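Local coordinates for putative uncharacterized protein TTHB187 (Thermus thermophilus HB8, PDB 3SKD) that is the N-terminal HD nuclease domain of the CRISPR helicase-nuclease Cas3, which cuts single-stranded DNA with the help of transition-metal ions such as manganese, cobalt and nickel, at residues 25-30 / 223-228; 74-79 / 115-120. All coordinates share one frame; numbering follows the deposited sequence.

Interaction 1. Residues 25-30 / 223-228. With NI (nickel (II) ion), chain B.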
loop_
_atom_site.group_PDB
_atom_site.type_symbol
_atom_site.label_atom_id
_atom_site.label_comp_id
_atom_site.label_asym_id
_atom_site.label_seq_id
_atom_site.Cartn_x
_atom_site.Cartn_y
_atom_site.Cartn_z
ATOM N N PRO A 25 13.637 -3.300 5.448
ATOM C CA PRO A 25 13.569 -2.609 4.151
ATOM C C PRO A 25 12.151 -2.083 3.829
ATOM O O PRO A 25 11.189 -2.718 4.231
ATOM C CB PRO A 25 13.979 -3.706 3.147
ATOM C CG PRO A 25 14.866 -4.687 3.967
ATOM C CD PRO A 25 14.284 -4.636 5.365
ATOM N N LEU A 26 12.050 -0.977 3.110
ATOM C CA LEU A 26 10.783 -0.475 2.600
ATOM C C LEU A 26 10.021 -1.590 1.864
ATOM O O LEU A 26 8.824 -1.766 2.058
ATOM C CB LEU A 26 11.041 0.710 1.684
ATOM C CG LEU A 26 9.805 1.402 1.083
ATOM C CD1 LEU A 26 8.805 1.760 2.132
ATOM C CD2 LEU A 26 10.201 2.618 0.275
ATOM N N LEU A 27 10.718 -2.401 1.074
ATOM C CA LEU A 27 10.022 -3.448 0.332
ATOM C C LEU A 27 9.384 -4.462 1.269
ATOM O O LEU A 27 8.301 -4.938 0.984
ATOM C CB LEU A 27 10.965 -4.171 -0.593
ATOM C CG LEU A 27 10.366 -5.311 -1.413
ATOM C CD1 LEU A 27 9.278 -4.849 -2.394
ATOM C CD2 LEU A 27 11.492 -6.032 -2.162
ATOM N N ALA A 28 10.062 -4.784 2.370
ATOM C CA ALA A 28 9.517 -5.688 3.370
ATOM C C ALA A 28 8.233 -5.089 3.952
ATOM O O ALA A 28 7.235 -5.770 4.123
ATOM C CB ALA A 28 10.523 -5.902 4.477
ATOM N N HIS A 29 8.261 -3.816 4.307
ATOM C CA HIS A 29 7.062 -3.223 4.833
ATOM C C HIS A 29 5.937 -3.173 3.775
ATOM O O HIS A 29 4.764 -3.374 4.088
ATOM C CB HIS A 29 7.361 -1.826 5.314
ATOM C CG HIS A 29 6.141 -1.113 5.789
ATOM N ND1 HIS A 29 5.298 -1.650 6.738
ATOM C CD2 HIS A 29 5.600 0.074 5.416
ATOM C CE1 HIS A 29 4.303 -0.812 6.948
ATOM N NE2 HIS A 29 4.461 0.230 6.156
ATOM N N MET A 30 6.289 -2.943 2.520
ATOM C CA MET A 30 5.269 -2.867 1.463
ATOM C C MET A 30 4.612 -4.230 1.275
ATOM O O MET A 30 3.372 -4.339 1.159
ATOM C CB MET A 30 5.832 -2.373 0.124
ATOM C CG MET A 30 6.161 -0.832 0.047
ATOM S SD MET A 30 7.229 -0.506 -1.444
ATOM C CE MET A 30 6.117 -0.826 -2.784
ATOM N N ARG A 223 13.302 -9.431 8.538
ATOM C CA ARG A 223 12.981 -10.470 7.562
ATOM C C ARG A 223 13.464 -9.963 6.217
ATOM O O ARG A 223 13.373 -8.782 5.917
ATOM C CB ARG A 223 11.483 -10.801 7.561
ATOM C CG ARG A 223 11.025 -11.521 8.878
ATOM C CD ARG A 223 9.472 -11.558 9.066
ATOM N NE ARG A 223 9.035 -10.193 9.335
ATOM C CZ ARG A 223 8.193 -9.485 8.599
ATOM N NH1 ARG A 223 7.561 -10.024 7.558
ATOM N NH2 ARG A 223 7.944 -8.212 8.949
ATOM N N ASP A 224 14.014 -10.855 5.407
ATOM C CA ASP A 224 14.618 -10.456 4.139
ATOM C C ASP A 224 13.639 -10.617 2.989
ATOM O O ASP A 224 13.306 -11.726 2.635
ATOM C CB ASP A 224 15.862 -11.326 3.863
ATOM C CG ASP A 224 16.553 -10.970 2.548
ATOM O OD1 ASP A 224 17.518 -11.693 2.175
ATOM O OD2 ASP A 224 16.155 -9.976 1.882
ATOM N N PRO A 225 13.204 -9.498 2.377
ATOM C CA PRO A 225 12.197 -9.525 1.319
ATOM C C PRO A 225 12.707 -10.066 0.002
ATOM O O PRO A 225 11.906 -10.339 -0.882
ATOM C CB PRO A 225 11.787 -8.063 1.180
ATOM C CG PRO A 225 12.980 -7.301 1.563
ATOM C CD PRO A 225 13.603 -8.124 2.700
ATOM N N ARG A 226 14.008 -10.312 -0.120
ATOM C CA ARG A 226 14.499 -10.934 -1.339
ATOM C C ARG A 226 14.073 -12.396 -1.392
ATOM O O ARG A 226 13.986 -12.981 -2.464
ATOM C CB ARG A 226 16.021 -10.800 -1.460
ATOM C CG ARG A 226 16.455 -9.373 -1.702
ATOM C CD ARG A 226 17.976 -9.235 -1.619
ATOM N NE ARG A 226 18.452 -9.566 -0.272
ATOM C CZ ARG A 226 19.693 -9.957 0.014
ATOM N NH1 ARG A 226 20.600 -10.059 -0.954
ATOM N NH2 ARG A 226 20.037 -10.239 1.271
ATOM N N ARG A 227 13.756 -12.981 -0.251
ATOM C CA ARG A 227 13.493 -14.414 -0.206
ATOM C C ARG A 227 12.161 -14.766 -0.834
ATOM O O ARG A 227 11.178 -14.053 -0.702
ATOM C CB ARG A 227 13.524 -14.925 1.225
ATOM C CG ARG A 227 14.887 -14.861 1.867
ATOM C CD ARG A 227 14.860 -15.585 3.186
ATOM N NE ARG A 227 14.993 -17.029 3.016
ATOM C CZ ARG A 227 14.346 -17.938 3.737
ATOM N NH1 ARG A 227 13.494 -17.563 4.685
ATOM N NH2 ARG A 227 14.545 -19.230 3.499
ATOM N N GLY A 228 12.144 -15.898 -1.515
ATOM C CA GLY A 228 10.953 -16.416 -2.152
ATOM C C GLY A 228 9.855 -16.714 -1.166
ATOM O O GLY A 228 8.682 -16.603 -1.479
HETATM NI NI NI B . 3.481 2.321 6.191
HETATM O O HOH W 1 4.363 2.502 7.958
HETATM O O HOH W 2 2.740 4.548 6.401
#
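Pro225 seats its ring against the start of helix 26-43, touching Pro25, Leu27 and Ala28 at once. On one flank its CD lies 3.9 Å from CG of Pro25, and the two rings cross at a slant. Its CB reaches the backbone N of Ala28 and, at 3.9 Å, CD2 of Leu27. Between them CG of Pro225 stands 4.1 Å from the methyl CB of Ala28. Leu27 holds its CG anti to the backbone N (chi1 179°), which turns CG, itself 4.0 Å from CB of Pro225, toward the proline; Leu27 also packs on Leu173 and Val177 of helix 165-181. Pro225, Leu27 and Ala28 form the tight, buried part, whereas Pro25 lies toward the more open side. Farther along the loop the contact gives way to solvent: Arg226 is exposed and makes a salt bridge to Asp224, NH2 to OD1 by a weak hydrogen bond and NE to OD2 at 3.2 Å, near the guanidinium plane and on the syn side of the carboxylate. The same OD2 takes the backbone N of Arg226 at 3.0 Å from above the carboxylate plane, closing an Asx turn within the type I turn 224-227. Arg223, at the start of 223-228, makes a salt bridge through NH2 to Asp32 of helix 26-43. From that helix His29 points the opposite way, its NE2 2.3 Å from the nickel ion that His74, Asp75 and Asp210 also bind. The contact between the segments is thus apolar, while the polar ends of Arg226 and Arg223 are bound by Asp224 and Asp32.

Interaction 2. Residues 74-79 / 115-120; sequences HDLGKA and ELFLRR. With NI (nickel (II) ion), chain B.
Phe117 of helix 110-124 lays its side chain along the short 3-10 turn that follows the His74-Asp75 pair. Its CB meets CD2 of Leu76 at 4.1 Å. From there CG leaves anti to the carbonyl carbon (chi1 -65°), carrying the ring toward the backbone of the turn. CD2 comes 3.7 Å from the carbonyl O of Leu76, which lies at the ring edge, near its plane. Beyond it CE2 is 3.6 Å from CA of Gly77, so this side of the ring lies on the main chain of the turn; the ring is also packed on Leu159 of helix 149-161. Leu76 sends its CD2 to CD2 of Leu118 as well, 3.9 Å away, making a small apolar patch with no hydrogen bond across the two segments.

The other side of the turn serves the metal. NE2 of His74 and OD2 of Asp75 both bind the nickel ion, the latter at 2.0 Å, and CB of Asp75 lies above one face of the His74 ring, offset toward its rim. NZ of Lys78 forms a salt bridge to OD2 of Asp75 at 3.1 Å, from above the carboxylate plane, and also bonds OG of Ser19. Val71 O accepts from ND1 of His74 and helps set the ring's rotation. The His74-Asp75 pair and the 3-10 turn after it are buried between helix 26-43, whose Leu26 touches Asp75, Lys78 and Ala79, and helix 110-124, itself backed by helices 129-138 and 149-161.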
loop_
_atom_site.group_PDB
_atom_site.type_symbol
_atom_site.label_atom_id
_atom_site.label_comp_id
_atom_site.label_asym_id
_atom_site.label_seq_id
_atom_site.Cartn_x
_atom_site.Cartn_y
_atom_site.Cartn_z
ATOM N N HIS A 74 1.310 2.050 -0.472
ATOM C CA HIS A 74 0.978 3.288 0.253
ATOM C C HIS A 74 2.224 4.053 0.712
ATOM O O HIS A 74 2.149 5.257 0.952
ATOM C CB HIS A 74 0.150 2.992 1.495
ATOM C CG HIS A 74 0.958 2.404 2.611
ATOM N ND1 HIS A 74 1.438 1.104 2.581
ATOM C CD2 HIS A 74 1.411 2.940 3.773
ATOM C CE1 HIS A 74 2.135 0.865 3.681
ATOM N NE2 HIS A 74 2.111 1.954 4.429
ATOM N N ASP A 75 3.333 3.359 0.944
ATOM C CA ASP A 75 4.573 4.050 1.380
ATOM C C ASP A 75 5.617 4.191 0.308
ATOM O O ASP A 75 6.791 4.421 0.615
ATOM C CB ASP A 75 5.258 3.328 2.553
ATOM C CG ASP A 75 4.649 3.708 3.920
ATOM O OD1 ASP A 75 3.916 4.719 4.006
ATOM O OD2 ASP A 75 4.848 3.021 4.905
ATOM N N LEU A 76 5.211 4.094 -0.938
ATOM C CA LEU A 76 6.149 4.326 -2.005
ATOM C C LEU A 76 6.815 5.753 -1.902
ATOM O O LEU A 76 7.990 5.925 -2.256
ATOM C CB LEU A 76 5.429 4.137 -3.328
ATOM C CG LEU A 76 6.377 4.275 -4.489
ATOM C CD1 LEU A 76 7.328 3.107 -4.368
ATOM C CD2 LEU A 76 5.599 4.241 -5.767
ATOM N N GLY A 77 6.093 6.748 -1.399
ATOM C CA GLY A 77 6.669 8.080 -1.130
ATOM C C GLY A 77 7.970 8.087 -0.295
ATOM O O GLY A 77 8.757 9.024 -0.362
ATOM N N LYS A 78 8.200 7.049 0.513
ATOM C CA LYS A 78 9.451 6.937 1.317
ATOM C C LYS A 78 10.694 6.602 0.493
ATOM O O LYS A 78 11.829 6.704 0.987
ATOM C CB LYS A 78 9.295 5.874 2.411
ATOM C CG LYS A 78 8.381 6.280 3.546
ATOM C CD LYS A 78 8.499 5.312 4.738
ATOM C CE LYS A 78 7.453 5.602 5.813
ATOM N NZ LYS A 78 7.072 4.356 6.573
ATOM N N ALA A 79 10.487 6.190 -0.754
ATOM C CA ALA A 79 11.588 5.854 -1.643
ATOM C C ALA A 79 12.095 7.143 -2.294
ATOM O O ALA A 79 11.976 7.353 -3.493
ATOM C CB ALA A 79 11.146 4.865 -2.671
ATOM N N GLU A 115 1.419 10.135 -3.362
ATOM C CA GLU A 115 0.431 10.555 -4.334
ATOM C C GLU A 115 1.078 10.982 -5.648
ATOM O O GLU A 115 0.641 10.532 -6.669
ATOM C CB GLU A 115 -0.474 11.675 -3.812
ATOM C CG GLU A 115 -1.472 12.180 -4.864
ATOM C CD GLU A 115 -2.366 13.329 -4.311
ATOM O OE1 GLU A 115 -2.197 13.712 -3.139
ATOM O OE2 GLU A 115 -3.232 13.855 -5.034
ATOM N N LEU A 116 2.092 11.851 -5.618
ATOM C CA LEU A 116 2.774 12.259 -6.860
ATOM C C LEU A 116 3.340 11.096 -7.617
ATOM O O LEU A 116 3.269 11.060 -8.822
ATOM C CB LEU A 116 3.909 13.212 -6.566
ATOM C CG LEU A 116 3.436 14.538 -6.026
ATOM C CD1 LEU A 116 4.622 15.340 -5.583
ATOM C CD2 LEU A 116 2.638 15.235 -7.082
ATOM N N PHE A 117 3.932 10.142 -6.918
ATOM C CA PHE A 117 4.596 9.036 -7.603
ATOM C C PHE A 117 3.544 8.102 -8.220
ATOM O O PHE A 117 3.654 7.621 -9.352
ATOM C CB PHE A 117 5.432 8.216 -6.621
ATOM C CG PHE A 117 6.617 8.958 -6.004
ATOM C CD1 PHE A 117 7.196 10.086 -6.588
ATOM C CD2 PHE A 117 7.136 8.498 -4.813
ATOM C CE1 PHE A 117 8.298 10.706 -5.973
ATOM C CE2 PHE A 117 8.229 9.103 -4.219
ATOM C CZ PHE A 117 8.797 10.208 -4.788
ATOM N N LEU A 118 2.507 7.818 -7.446
ATOM C CA LEU A 118 1.548 6.847 -7.911
ATOM C C LEU A 118 0.742 7.405 -9.080
ATOM O O LEU A 118 0.279 6.653 -9.921
ATOM C CB LEU A 118 0.608 6.451 -6.790
ATOM C CG LEU A 118 1.208 5.462 -5.785
ATOM C CD1 LEU A 118 0.109 5.004 -4.801
ATOM C CD2 LEU A 118 1.801 4.257 -6.527
ATOM N N ARG A 119 0.557 8.716 -9.137
ATOM C CA ARG A 119 -0.231 9.310 -10.214
ATOM C C ARG A 119 0.418 8.936 -11.547
ATOM O O ARG A 119 -0.256 8.582 -12.522
ATOM C CB ARG A 119 -0.234 10.845 -10.123
ATOM C CG ARG A 119 -1.282 11.484 -9.208
ATOM C CD ARG A 119 -1.109 13.010 -9.030
ATOM N NE ARG A 119 -1.385 13.796 -10.234
ATOM C CZ ARG A 119 -2.557 14.388 -10.501
ATOM N NH1 ARG A 119 -3.578 14.299 -9.637
ATOM N NH2 ARG A 119 -2.735 15.083 -11.632
ATOM N N ARG A 120 1.746 9.058 -11.581
ATOM C CA ARG A 120 2.521 8.765 -12.796
ATOM C C ARG A 120 2.606 7.254 -13.043
ATOM O O ARG A 120 2.317 6.761 -14.116
ATOM C CB ARG A 120 3.923 9.357 -12.616
ATOM C CG ARG A 120 4.855 9.299 -13.810
ATOM C CD ARG A 120 5.891 10.398 -13.743
ATOM N NE ARG A 120 5.266 11.711 -13.762
ATOM C CZ ARG A 120 5.924 12.856 -13.640
ATOM N NH1 ARG A 120 7.245 12.858 -13.489
ATOM N NH2 ARG A 120 5.258 14.001 -13.668
HETATM NI NI NI B . 3.481 2.321 6.191
HETATM O O HOH W 1 4.363 2.502 7.958
HETATM O O HOH W 2 2.740 4.548 6.401
#

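Overall arrangement
From the N terminus the chain first reaches 25-30, where helix 26-43 begins, and only 193 residues later does 223-228 return to it, so interaction 1 closes a long, mainly helical loop. Interaction 2 falls wholly within that span and closes a much shorter one, from the loop after helix 60-72 to helix 110-124. Their centres lie about 18 Å apart, yet the two contacts meet at one nickel ion, to which each supplies ligands, and share its two waters. Asp210, near the end of helix 196-213, completes the site, which thereby joins helix 26-43, the loop after helix 60-72 and helix 196-213.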